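Local coordinates for protein brefeldin A esterase (Bacillus subtilis, PDB 1JKM) that probably hydrolyses the ester bond of brefeldin A as a serine hydrolase of the alpha/beta hydrolase family, related to mammalian hormone-sensitive lipase, at residues B[280-283]-B[284-288]. Numbering follows the deposited sequence.
Sequences ASED and ELRGL
Arg286 folds its guanidinium back over the single turn of helix 282-285, one face lying above Glu282 CB and the backbone N of Asp283. Bends at chi2 and chi3 (-110° for the latter) return the chain, which runs alongside Asp283, so that NH1 reaches Asp283 OD1 at 2.8 Å in a salt bridge. NH1 approaches OD1 from above the carboxylate plane, the two flat groups standing 75° apart. The other terminal nitrogen, Arg286 NH2, lies 3.8 Å from Glu282 OE1, a long salt bridge; Glu282 OE2 has its own salt bridge to Arg314.

At the N-terminus Ser281 and Glu284 form a capping box built of weak bonds. A chi1 of 63° places Ser281 OG between the backbone N and the carbonyl carbon, where it accepts from Glu284 N over 3.5 Å, while Ser281 N returns a nearly straight bond of 3.4 Å to Glu284 OE1. Glu284 OE2 pairs with Arg208. Within the turn, Leu285 N donates to Ser281 O, and Arg286 N donates to Glu282 O at 3.0 Å. Leu285 CD2 packs on Ala280 CB at 3.7 Å, and Leu285 faces helices 194-208 and 302-314. Beyond Leu288 the chain enters strand 291-296 of the central sheet.

The acidic residues at the start would probably suit the helix N-terminus; the Arg286 charge is shared between Asp283 at close range and Glu282 at long range, while the two glutamates tie the turn to arginines of both flanking helices.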
ATOM      1  N   ALA B 280     -15.396 -29.810   7.949  1.00 26.21           N
ATOM      2  CA  ALA B 280     -15.069 -30.515   9.184  1.00 29.12           C
ATOM      3  C   ALA B 280     -16.040 -30.134  10.296  1.00 32.01           C
ATOM      4  O   ALA B 280     -16.466 -28.971  10.426  1.00 29.26           O
ATOM      5  CB  ALA B 280     -13.611 -30.265   9.539  1.00 31.07           C
ATOM      6  N   SER B 281     -16.605 -31.146  10.985  1.00 30.32           N
ATOM      7  CA  SER B 281     -17.453 -30.813  12.134  1.00 31.74           C
ATOM      8  C   SER B 281     -16.586 -30.541  13.361  1.00 30.50           C
ATOM      9  O   SER B 281     -15.427 -30.975  13.439  1.00 27.91           O
ATOM     10  CB  SER B 281     -18.417 -31.995  12.401  1.00 30.70           C
ATOM     11  OG  SER B 281     -17.566 -33.082  12.740  1.00 30.41           O
ATOM     12  N   GLU B 282     -17.195 -29.975  14.411  1.00 32.48           N
ATOM     13  CA  GLU B 282     -16.461 -29.759  15.655  1.00 33.18           C
ATOM     14  C   GLU B 282     -15.931 -31.023  16.283  1.00 33.94           C
ATOM     15  O   GLU B 282     -14.789 -31.052  16.789  1.00 35.77           O
ATOM     16  CB  GLU B 282     -17.346 -28.992  16.667  1.00 37.03           C
ATOM     17  CG  GLU B 282     -17.673 -27.603  16.147  1.00 44.42           C
ATOM     18  CD  GLU B 282     -18.669 -26.820  16.976  1.00 54.64           C
ATOM     19  OE1 GLU B 282     -18.847 -27.170  18.168  1.00 54.80           O
ATOM     20  OE2 GLU B 282     -19.230 -25.837  16.420  1.00 50.96           O
ATOM     21  N   ASP B 283     -16.675 -32.147  16.213  1.00 34.08           N
ATOM     22  CA  ASP B 283     -16.152 -33.372  16.807  1.00 31.72           C
ATOM     23  C   ASP B 283     -14.933 -33.875  16.083  1.00 30.05           C
ATOM     24  O   ASP B 283     -13.975 -34.361  16.699  1.00 33.23           O
ATOM     25  CB  ASP B 283     -17.234 -34.470  16.870  1.00 45.69           C
ATOM     26  CG  ASP B 283     -18.088 -34.251  18.110  1.00 55.28           C
ATOM     27  OD1 ASP B 283     -17.501 -34.105  19.212  1.00 63.56           O
ATOM     28  OD2 ASP B 283     -19.324 -34.204  17.984  1.00 61.48           O
ATOM     29  N   GLU B 284     -14.842 -33.660  14.779  1.00 29.54           N
ATOM     30  CA  GLU B 284     -13.612 -33.969  14.053  1.00 30.13           C
ATOM     31  C   GLU B 284     -12.442 -33.087  14.490  1.00 30.46           C
ATOM     32  O   GLU B 284     -11.288 -33.542  14.474  1.00 30.25           O
ATOM     33  CB  GLU B 284     -13.874 -33.760  12.560  1.00 38.02           C
ATOM     34  CG  GLU B 284     -13.786 -35.017  11.723  1.00 50.71           C
ATOM     35  CD  GLU B 284     -14.543 -34.899  10.410  1.00 57.89           C
ATOM     36  OE1 GLU B 284     -15.642 -34.291  10.325  1.00 50.03           O
ATOM     37  OE2 GLU B 284     -13.944 -35.459   9.458  1.00 63.08           O
ATOM     38  N   LEU B 285     -12.717 -31.818  14.822  1.00 28.25           N
ATOM     39  CA  LEU B 285     -11.593 -30.892  15.084  1.00 29.23           C
ATOM     40  C   LEU B 285     -11.098 -30.959  16.520  1.00 31.36           C
ATOM     41  O   LEU B 285      -9.999 -30.541  16.892  1.00 29.21           O
ATOM     42  CB  LEU B 285     -12.065 -29.447  14.815  1.00 24.22           C
ATOM     43  CG  LEU B 285     -12.538 -29.100  13.413  1.00 24.42           C
ATOM     44  CD1 LEU B 285     -13.005 -27.643  13.347  1.00 25.18           C
ATOM     45  CD2 LEU B 285     -11.427 -29.355  12.394  1.00 25.37           C
ATOM     46  N   ARG B 286     -11.899 -31.559  17.408  1.00 31.32           N
ATOM     47  CA  ARG B 286     -11.489 -31.823  18.784  1.00 29.51           C
ATOM     48  C   ARG B 286     -10.167 -32.514  18.900  1.00 27.37           C
ATOM     49  O   ARG B 286      -9.859 -33.460  18.171  1.00 30.82           O
ATOM     50  CB  ARG B 286     -12.665 -32.620  19.415  1.00 35.88           C
ATOM     51  CG  ARG B 286     -13.138 -32.080  20.747  1.00 48.77           C
ATOM     52  CD  ARG B 286     -14.633 -32.205  20.975  1.00 56.37           C
ATOM     53  NE  ARG B 286     -15.302 -30.910  20.946  1.00 64.62           N
ATOM     54  CZ  ARG B 286     -16.564 -30.628  20.660  1.00 69.59           C
ATOM     55  NH1 ARG B 286     -17.430 -31.588  20.345  1.00 72.29           N
ATOM     56  NH2 ARG B 286     -16.994 -29.364  20.681  1.00 69.66           N
ATOM     57  N   GLY B 287      -9.281 -32.074  19.813  1.00 24.49           N
ATOM     58  CA  GLY B 287      -7.986 -32.684  20.053  1.00 22.73           C
ATOM     59  C   GLY B 287      -6.834 -32.325  19.124  1.00 24.06           C
ATOM     60  O   GLY B 287      -5.698 -32.761  19.289  1.00 24.71           O
ATOM     61  N   LEU B 288      -7.067 -31.473  18.119  1.00 26.83           N
ATOM     62  CA  LEU B 288      -5.947 -30.989  17.283  1.00 24.37           C
ATOM     63  C   LEU B 288      -4.940 -30.178  18.083  1.00 22.88           C
ATOM     64  O   LEU B 288      -5.263 -29.555  19.097  1.00 26.92           O
ATOM     65  CB  LEU B 288      -6.595 -30.169  16.161  1.00 29.62           C
ATOM     66  CG  LEU B 288      -7.458 -30.931  15.164  1.00 35.07           C
ATOM     67  CD1 LEU B 288      -7.974 -30.034  14.049  1.00 37.65           C
ATOM     68  CD2 LEU B 288      -6.690 -32.114  14.539  1.00 35.25           C
TER